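Long-range contacts in flagellar hook-associated protein 2 (Helicobacter pylori, PDB 6IWY), which caps the distal end of the flagellar filament, promoting polymerisation of flagellin at the growing tip and preventing unpolymerised subunits from leaking out: residues T119-F127 with S210-E218; I222-I230 with Y349-S359. All coordinates share one frame; numbering follows the deposited sequence.

Interaction 1: T119-F127 with S210-E218; sequences TGEDNRVYF and SIDTLHGGE
Arg124 and Tyr126 converge on a single carboxylate oxygen, OD2 of Asp212. Arg124 NH2 lies 2.8 Å from Asp212 OD2 in a salt bridge, and Tyr126 OH donates a hydrogen bond at 3.1 Å to the same oxygen, which accepts it on its anti lone pair, away from OD1. The salt bridge is not the flat, end-on pairing of two oxygens with two nitrogens: OD2 sits over one face of the guanidinium, whose plane is only 19° from that of the carboxylate. For the tyrosine, OD2 approaches the ring edge in its plane. Arg124 reaches this place because its chain, extended through chi2, bends at chi3 (71°) and brings the guanidinium beneath the phenol oxygen of Tyr126.

Further along, Glu121 extends straight from the 3-10 turn to the turn that follows strand 209-214, where its OE2 accepts a weak hydrogen bond from Gly216 N at 3.4 Å. Glu121 OE1 rests 3.7 Å from Leu214 CA. Beside it, Asp122 OD1 approaches His215 NE2 to 3.1 Å; carboxylate and imidazole planes stand 81° apart, and the approach is too poorly angled for a hydrogen bond. Leu214 CD1 covers the centre of one face of that imidazole.

Behind these groups, Asp367 accepts from the Glu121 backbone N, and Tyr126 pairs through its backbone with Tyr66. On the far side of strand 209-214, Ile211 packs against helix 179-196. The arrangement is one of polar side chains between two antiparallel beta-sheets, joining edge strand 126-127 and the loop before it to edge strand 209-214 and the turn after it.

Interaction 2: I222-I230 with Y349-S359; sequences INDRRGGNI and YEASQNTLFMS
The phenol of Tyr349 reaches across to a backbone carbonyl within a beta turn: its OH donates to Arg225 O, modelled at 2.5 Å, with the donor nearly in line with the C=O (160°). The ring meets the turn by its edge, with both Arg225 O and the backbone of Gly227 near its plane; Gly227 CA is 3.8 Å from Tyr349 CE2. Tyr349 CG stands anti to the backbone N (chi1 165°), which sends the ring off the first turn of helix 349-356 toward residues 225-227. One turn later, Gln353 lays its CB over the rim of one face of the ring, while its CG packs at 3.4 Å from Arg225 O and its OE1 faces Arg226 CA at 3.5 Å.

The Arg225 side chain is extended from CG to NE, and its NH1 donates to Ser359 OG at 3.1 Å, the hydroxyl lying 19° out of the guanidinium plane. Its NE is taken by Gly207 O, so the guanidinium ties two parts of the chain to the turn. Glu350 OE2 comes within 3.7 Å of Gly228 CA, accepts from a water that is in turn weakly held by Asn229 N, and forms a salt bridge with Lys158.

Inside the turn, Arg226 folds back so that NH1 makes a salt bridge with Asp224 OD2 at 2.9 Å; the same nitrogen also donates to Lys158 O. Gly227 N bonds to Asp224 O, closing the loop. This is a type I beta turn from Asp224 to Gly227, following strand 219-224, docked against the beginning of a short helix by an aromatic hydroxyl.

How the interactions relate
Both segments of interaction 1 precede those of interaction 2 in the sequence, and the centres of the two contacts lie about 18 Å apart. Strands 209-214 and 219-224 are successive, antiparallel neighbours in one sheet, linking the second segment of interaction 1 to the first of interaction 2 through Ser210 O and Asn223 N (2.9 Å). The side chain of Asn223 makes a second connection, with ND2 2.6 Å from Phe127 O in a probable hydrogen bond, while Phe127 packs on Ser359. Strand 126-127, in the sheet with 61-67 and 70-76, therefore touches both partners of interaction 2. Together the contacts join these two small sheets, helix 349-356 and the sheet of strand 359-361 into a continuous central part of this cap-protein fragment.

Interaction 1: T119-F127 with S210-E218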
loop_
_atom_site.group_PDB
_atom_site.type_symbol
_atom_site.label_atom_id
_atom_site.label_comp_id
_atom_site.label_asym_id
_atom_site.label_seq_id
_atom_site.Cartn_x
_atom_site.Cartn_y
_atom_site.Cartn_z
ATOM N N THR A 119 -11.583 -12.014 -7.497
ATOM C CA THR A 119 -12.320 -10.902 -8.045
ATOM C C THR A 119 -12.967 -10.088 -6.946
ATOM O O THR A 119 -12.801 -10.379 -5.778
ATOM C CB THR A 119 -13.407 -11.409 -8.982
ATOM O OG1 THR A 119 -14.450 -12.007 -8.209
ATOM C CG2 THR A 119 -12.845 -12.428 -9.968
ATOM N N GLY A 120 -13.717 -9.062 -7.328
ATOM C CA GLY A 120 -14.451 -8.240 -6.359
ATOM C C GLY A 120 -13.668 -7.046 -5.808
ATOM O O GLY A 120 -12.450 -7.092 -5.625
ATOM N N GLU A 121 -14.406 -5.987 -5.513
ATOM C CA GLU A 121 -13.892 -4.747 -4.944
ATOM C C GLU A 121 -12.870 -4.852 -3.810
ATOM O O GLU A 121 -11.899 -4.106 -3.796
ATOM C CB GLU A 121 -15.066 -3.940 -4.424
ATOM C CG GLU A 121 -14.741 -2.497 -4.255
ATOM C CD GLU A 121 -15.945 -1.667 -3.886
ATOM O OE1 GLU A 121 -15.938 -0.489 -4.283
ATOM O OE2 GLU A 121 -16.874 -2.173 -3.203
ATOM N N ASP A 122 -13.092 -5.747 -2.849
ATOM C CA ASP A 122 -12.154 -5.927 -1.725
ATOM C C ASP A 122 -10.738 -6.348 -2.147
ATOM O O ASP A 122 -9.856 -6.484 -1.303
ATOM C CB ASP A 122 -12.686 -6.979 -0.737
ATOM C CG ASP A 122 -13.892 -6.507 0.046
ATOM O OD1 ASP A 122 -14.309 -5.331 -0.131
ATOM O OD2 ASP A 122 -14.421 -7.315 0.855
ATOM N N ASN A 123 -10.499 -6.571 -3.436
ATOM C CA ASN A 123 -9.165 -7.016 -3.856
ATOM C C ASN A 123 -8.377 -5.988 -4.615
ATOM O O ASN A 123 -7.463 -6.328 -5.335
ATOM C CB ASN A 123 -9.239 -8.332 -4.642
ATOM C CG ASN A 123 -9.595 -9.502 -3.754
ATOM O OD1 ASN A 123 -8.719 -10.104 -3.129
ATOM N ND2 ASN A 123 -10.887 -9.811 -3.668
ATOM N N ARG A 124 -8.690 -4.719 -4.437
ATOM C CA ARG A 124 -7.860 -3.708 -5.074
ATOM C C ARG A 124 -6.532 -3.807 -4.354
ATOM O O ARG A 124 -6.516 -4.199 -3.184
ATOM C CB ARG A 124 -8.502 -2.346 -4.995
ATOM C CG ARG A 124 -9.755 -2.291 -5.850
ATOM C CD ARG A 124 -10.422 -0.950 -5.811
ATOM N NE ARG A 124 -9.661 0.075 -6.530
ATOM C CZ ARG A 124 -9.992 1.369 -6.579
ATOM N NH1 ARG A 124 -11.082 1.810 -5.950
ATOM N NH2 ARG A 124 -9.232 2.230 -7.284
ATOM N N VAL A 125 -5.423 -3.577 -5.057
ATOM C CA VAL A 125 -4.116 -3.542 -4.405
ATOM C C VAL A 125 -3.657 -2.093 -4.195
ATOM O O VAL A 125 -3.510 -1.340 -5.125
ATOM C CB VAL A 125 -3.062 -4.285 -5.187
ATOM C CG1 VAL A 125 -1.738 -4.104 -4.516
ATOM C CG2 VAL A 125 -3.361 -5.771 -5.271
ATOM N N TYR A 126 -3.431 -1.702 -2.960
ATOM C CA TYR A 126 -3.021 -0.346 -2.677
ATOM C C TYR A 126 -1.588 -0.436 -2.274
ATOM O O TYR A 126 -1.296 -1.043 -1.274
ATOM C CB TYR A 126 -3.866 0.260 -1.572
ATOM C CG TYR A 126 -5.267 0.510 -2.024
ATOM C CD1 TYR A 126 -6.292 -0.366 -1.710
ATOM C CD2 TYR A 126 -5.558 1.596 -2.806
ATOM C CE1 TYR A 126 -7.594 -0.137 -2.164
ATOM C CE2 TYR A 126 -6.828 1.832 -3.260
ATOM C CZ TYR A 126 -7.843 0.964 -2.939
ATOM O OH TYR A 126 -9.107 1.234 -3.410
ATOM N N PHE A 127 -0.690 0.137 -3.068
ATOM C CA PHE A 127 0.727 0.109 -2.763
ATOM C C PHE A 127 1.024 1.225 -1.798
ATOM O O PHE A 127 0.343 2.222 -1.800
ATOM C CB PHE A 127 1.547 0.275 -4.045
ATOM C CG PHE A 127 1.383 -0.861 -4.983
ATOM C CD1 PHE A 127 0.530 -0.764 -6.064
ATOM C CD2 PHE A 127 2.045 -2.051 -4.753
ATOM C CE1 PHE A 127 0.361 -1.838 -6.908
ATOM C CE2 PHE A 127 1.876 -3.130 -5.574
ATOM C CZ PHE A 127 1.028 -3.035 -6.651
ATOM N N SER A 210 -4.349 9.352 -3.706
ATOM C CA SER A 210 -5.742 9.259 -4.060
ATOM C C SER A 210 -6.586 8.921 -2.848
ATOM O O SER A 210 -6.091 8.406 -1.841
ATOM C CB SER A 210 -5.933 8.204 -5.145
ATOM O OG SER A 210 -5.385 6.988 -4.706
ATOM N N ILE A 211 -7.871 9.218 -2.986
ATOM C CA ILE A 211 -8.885 8.923 -2.004
ATOM C C ILE A 211 -10.044 8.240 -2.724
ATOM O O ILE A 211 -10.837 8.892 -3.381
ATOM C CB ILE A 211 -9.377 10.218 -1.379
ATOM C CG1 ILE A 211 -8.253 10.888 -0.592
ATOM C CG2 ILE A 211 -10.518 9.960 -0.433
ATOM C CD1 ILE A 211 -8.126 12.307 -0.883
ATOM N N ASP A 212 -10.128 6.927 -2.596
ATOM C CA ASP A 212 -11.185 6.124 -3.213
ATOM C C ASP A 212 -12.323 5.829 -2.230
ATOM O O ASP A 212 -12.121 5.807 -1.024
ATOM C CB ASP A 212 -10.632 4.758 -3.672
ATOM C CG ASP A 212 -9.635 4.852 -4.826
ATOM O OD1 ASP A 212 -9.615 5.867 -5.541
ATOM O OD2 ASP A 212 -8.865 3.875 -5.015
ATOM N N THR A 213 -13.510 5.570 -2.771
ATOM C CA THR A 213 -14.593 4.993 -1.992
ATOM C C THR A 213 -14.641 3.482 -2.218
ATOM O O THR A 213 -14.293 2.979 -3.284
ATOM C CB THR A 213 -15.949 5.590 -2.352
ATOM O OG1 THR A 213 -16.420 5.002 -3.566
ATOM C CG2 THR A 213 -15.836 7.100 -2.524
ATOM N N LEU A 214 -15.116 2.775 -1.204
ATOM C CA LEU A 214 -15.060 1.325 -1.179
ATOM C C LEU A 214 -16.211 0.764 -0.327
ATOM O O LEU A 214 -16.958 1.525 0.281
ATOM C CB LEU A 214 -13.658 0.934 -0.706
ATOM C CG LEU A 214 -13.332 -0.129 0.333
ATOM C CD1 LEU A 214 -13.379 -1.597 -0.181
ATOM C CD2 LEU A 214 -11.928 0.241 0.806
ATOM N N HIS A 215 -16.376 -0.554 -0.327
ATOM C CA HIS A 215 -17.501 -1.225 0.350
ATOM C C HIS A 215 -18.830 -0.558 0.016
ATOM O O HIS A 215 -19.608 -0.219 0.886
ATOM C CB HIS A 215 -17.293 -1.305 1.862
ATOM C CG HIS A 215 -16.228 -2.273 2.278
ATOM N ND1 HIS A 215 -15.190 -1.924 3.115
ATOM C CD2 HIS A 215 -16.043 -3.583 1.978
ATOM C CE1 HIS A 215 -14.416 -2.977 3.318
ATOM N NE2 HIS A 215 -14.908 -3.997 2.634
ATOM N N GLY A 216 -19.058 -0.364 -1.274
ATOM C CA GLY A 216 -20.313 0.164 -1.778
ATOM C C GLY A 216 -20.663 1.564 -1.318
ATOM O O GLY A 216 -21.837 1.927 -1.311
ATOM N N GLY A 217 -19.659 2.365 -0.963
ATOM C CA GLY A 217 -19.906 3.707 -0.437
ATOM C C GLY A 217 -19.568 3.853 1.038
ATOM O O GLY A 217 -19.231 4.948 1.493
ATOM N N GLU A 218 -19.623 2.755 1.788
ATOM C CA GLU A 218 -19.441 2.814 3.245
ATOM C C GLU A 218 -18.062 3.273 3.713
ATOM O O GLU A 218 -17.897 3.608 4.873
ATOM C CB GLU A 218 -19.743 1.453 3.881
#

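Interaction 2: I222-I230 with Y349-S359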
loop_
_atom_site.group_PDB
_atom_site.type_symbol
_atom_site.label_atom_id
_atom_site.label_comp_id
_atom_site.label_asym_id
_atom_site.label_seq_id
_atom_site.Cartn_x
_atom_site.Cartn_y
_atom_site.Cartn_z
ATOM N N ILE A 222 -7.638 6.560 1.963
ATOM C CA ILE A 222 -6.579 7.463 1.471
ATOM C C ILE A 222 -5.397 6.528 1.197
ATOM O O ILE A 222 -5.086 5.678 2.022
ATOM C CB ILE A 222 -6.213 8.549 2.532
ATOM C CG1 ILE A 222 -7.494 9.177 3.102
ATOM C CG2 ILE A 222 -5.342 9.673 1.928
ATOM C CD1 ILE A 222 -7.299 10.140 4.307
ATOM N N ASN A 223 -4.799 6.615 0.021
ATOM C CA ASN A 223 -3.614 5.811 -0.308
ATOM C C ASN A 223 -2.568 6.738 -0.842
ATOM O O ASN A 223 -2.889 7.663 -1.600
ATOM C CB ASN A 223 -3.918 4.723 -1.341
ATOM C CG ASN A 223 -2.651 4.026 -1.884
ATOM O OD1 ASN A 223 -2.497 3.899 -3.083
ATOM N ND2 ASN A 223 -1.761 3.575 -1.008
ATOM N N ASP A 224 -1.336 6.520 -0.376
ATOM C CA ASP A 224 -0.143 7.183 -0.884
ATOM C C ASP A 224 0.833 6.117 -1.398
ATOM O O ASP A 224 1.394 5.362 -0.607
ATOM C CB ASP A 224 0.516 7.994 0.219
ATOM C CG ASP A 224 1.762 8.756 -0.272
ATOM O OD1 ASP A 224 1.983 8.892 -1.514
ATOM O OD2 ASP A 224 2.530 9.235 0.605
ATOM N N ARG A 225 1.022 6.054 -2.712
ATOM C CA ARG A 225 1.875 5.057 -3.286
ATOM C C ARG A 225 3.321 5.280 -2.933
ATOM O O ARG A 225 4.099 4.326 -2.978
ATOM C CB ARG A 225 1.787 5.039 -4.787
ATOM C CG ARG A 225 0.453 4.737 -5.405
ATOM C CD ARG A 225 0.526 4.945 -6.981
ATOM N NE ARG A 225 -0.840 5.072 -7.511
ATOM C CZ ARG A 225 -1.605 4.053 -7.929
ATOM N NH1 ARG A 225 -1.141 2.792 -7.945
ATOM N NH2 ARG A 225 -2.856 4.301 -8.341
ATOM N N ARG A 226 3.723 6.506 -2.601
ATOM C CA ARG A 226 5.124 6.699 -2.187
ATOM C C ARG A 226 5.404 6.155 -0.788
ATOM O O ARG A 226 6.561 6.010 -0.399
ATOM C CB ARG A 226 5.624 8.140 -2.260
ATOM C CG ARG A 226 5.121 9.010 -3.399
ATOM C CD ARG A 226 4.061 9.916 -2.795
ATOM N NE ARG A 226 4.595 11.238 -2.570
ATOM C CZ ARG A 226 4.257 12.058 -1.583
ATOM N NH1 ARG A 226 3.388 11.709 -0.643
ATOM N NH2 ARG A 226 4.857 13.246 -1.536
ATOM N N GLY A 227 4.353 5.847 -0.037
ATOM C CA GLY A 227 4.503 5.241 1.264
ATOM C C GLY A 227 4.650 6.180 2.443
ATOM O O GLY A 227 4.838 5.727 3.537
ATOM N N GLY A 228 4.524 7.483 2.252
ATOM C CA GLY A 228 4.723 8.412 3.359
ATOM C C GLY A 228 3.667 8.291 4.458
ATOM O O GLY A 228 2.576 7.814 4.229
ATOM N N ASN A 229 4.017 8.744 5.656
ATOM C CA ASN A 229 3.081 8.881 6.748
ATOM C C ASN A 229 1.793 9.533 6.301
ATOM O O ASN A 229 1.815 10.461 5.506
ATOM C CB ASN A 229 3.708 9.713 7.838
ATOM C CG ASN A 229 4.846 8.999 8.534
ATOM O OD1 ASN A 229 5.164 7.855 8.231
ATOM N ND2 ASN A 229 5.466 9.671 9.478
ATOM N N ILE A 230 0.677 8.980 6.764
ATOM C CA ILE A 230 -0.636 9.595 6.653
ATOM C C ILE A 230 -1.264 9.712 8.067
ATOM O O ILE A 230 -1.212 8.746 8.848
ATOM C CB ILE A 230 -1.595 8.749 5.810
ATOM C CG1 ILE A 230 -1.043 8.494 4.411
ATOM C CG2 ILE A 230 -2.981 9.455 5.677
ATOM C CD1 ILE A 230 -1.893 7.441 3.664
ATOM N N TYR A 349 11.166 0.969 1.893
ATOM C CA TYR A 349 10.248 1.046 0.762
ATOM C C TYR A 349 10.146 2.478 0.283
ATOM O O TYR A 349 10.269 2.755 -0.922
ATOM C CB TYR A 349 8.854 0.579 1.123
ATOM C CG TYR A 349 7.813 0.967 0.100
ATOM C CD1 TYR A 349 7.574 0.166 -1.016
ATOM C CD2 TYR A 349 7.096 2.158 0.209
ATOM C CE1 TYR A 349 6.633 0.498 -1.962
ATOM C CE2 TYR A 349 6.138 2.502 -0.734
ATOM C CZ TYR A 349 5.914 1.655 -1.821
ATOM O OH TYR A 349 4.976 1.971 -2.777
ATOM N N GLU A 350 9.906 3.373 1.231
ATOM C CA GLU A 350 9.777 4.796 0.950
ATOM C C GLU A 350 11.029 5.285 0.260
ATOM O O GLU A 350 10.953 5.921 -0.755
ATOM C CB GLU A 350 9.527 5.578 2.268
ATOM C CG GLU A 350 9.395 7.078 2.164
ATOM C CD GLU A 350 8.944 7.718 3.470
ATOM O OE1 GLU A 350 9.177 7.107 4.561
ATOM O OE2 GLU A 350 8.366 8.842 3.399
ATOM N N ALA A 351 12.196 4.955 0.786
ATOM C CA ALA A 351 13.421 5.406 0.155
ATOM C C ALA A 351 13.636 4.854 -1.286
ATOM O O ALA A 351 14.288 5.527 -2.079
ATOM C CB ALA A 351 14.598 5.112 1.032
ATOM N N SER A 352 13.052 3.689 -1.617
ATOM C CA SER A 352 13.287 2.964 -2.873
ATOM C C SER A 352 12.081 2.873 -3.791
ATOM O O SER A 352 12.181 2.428 -4.951
ATOM C CB SER A 352 13.700 1.536 -2.561
ATOM O OG SER A 352 12.609 0.867 -1.969
ATOM N N GLN A 353 10.935 3.303 -3.308
ATOM C CA GLN A 353 9.760 3.366 -4.174
ATOM C C GLN A 353 9.988 4.022 -5.526
ATOM O O GLN A 353 9.477 3.540 -6.504
ATOM C CB GLN A 353 8.630 4.117 -3.488
ATOM C CG GLN A 353 7.286 3.991 -4.213
ATOM C CD GLN A 353 6.932 5.188 -5.069
ATOM O OE1 GLN A 353 7.398 6.321 -4.822
ATOM N NE2 GLN A 353 6.057 4.964 -6.052
ATOM N N ASN A 354 10.711 5.132 -5.569
ATOM C CA ASN A 354 10.779 5.972 -6.787
ATOM C C ASN A 354 11.547 5.315 -7.950
ATOM O O ASN A 354 11.291 5.586 -9.104
ATOM C CB ASN A 354 11.396 7.352 -6.476
ATOM C CG ASN A 354 10.876 8.436 -7.412
ATOM O OD1 ASN A 354 9.662 8.644 -7.493
ATOM N ND2 ASN A 354 11.781 9.120 -8.141
ATOM N N THR A 355 12.473 4.429 -7.610
ATOM C CA THR A 355 13.355 3.799 -8.577
ATOM C C THR A 355 12.871 2.372 -8.832
ATOM O O THR A 355 12.642 1.979 -9.964
ATOM C CB THR A 355 14.776 3.763 -8.008
ATOM O OG1 THR A 355 14.775 4.365 -6.706
ATOM C CG2 THR A 355 15.725 4.509 -8.884
ATOM N N LEU A 356 12.670 1.610 -7.767
ATOM C CA LEU A 356 12.299 0.206 -7.893
ATOM C C LEU A 356 10.830 -0.073 -8.126
ATOM O O LEU A 356 10.527 -1.082 -8.757
ATOM C CB LEU A 356 12.734 -0.584 -6.657
ATOM C CG LEU A 356 14.244 -0.592 -6.381
ATOM C CD1 LEU A 356 14.567 -1.467 -5.157
ATOM C CD2 LEU A 356 15.016 -1.048 -7.625
ATOM N N PHE A 357 9.919 0.779 -7.638
ATOM C CA PHE A 357 8.506 0.383 -7.527
ATOM C C PHE A 357 7.444 1.306 -8.075
ATOM O O PHE A 357 6.381 1.430 -7.512
ATOM C CB PHE A 357 8.148 0.127 -6.055
ATOM C CG PHE A 357 8.944 -0.943 -5.403
ATOM C CD1 PHE A 357 9.072 -2.185 -5.985
ATOM C CD2 PHE A 357 9.534 -0.715 -4.181
ATOM C CE1 PHE A 357 9.781 -3.182 -5.365
ATOM C CE2 PHE A 357 10.258 -1.698 -3.567
ATOM C CZ PHE A 357 10.381 -2.945 -4.161
ATOM N N MET A 358 7.678 1.948 -9.193
ATOM C CA MET A 358 6.565 2.601 -9.872
ATOM C C MET A 358 5.428 1.590 -10.026
ATOM O O MET A 358 5.667 0.404 -10.318
ATOM C CB MET A 358 7.003 3.137 -11.227
ATOM C CG MET A 358 7.319 4.664 -11.246
ATOM S SD MET A 358 7.344 5.630 -9.667
ATOM C CE MET A 358 7.568 7.295 -10.344
ATOM N N SER A 359 4.199 2.033 -9.783
ATOM C CA SER A 359 3.050 1.191 -10.034
ATOM C C SER A 359 2.063 1.916 -10.916
ATOM O O SER A 359 1.920 3.123 -10.810
ATOM C CB SER A 359 2.384 0.831 -8.733
ATOM O OG SER A 359 1.905 2.004 -8.061
HETATM O O HOH W 1 7.162 10.160 5.539
#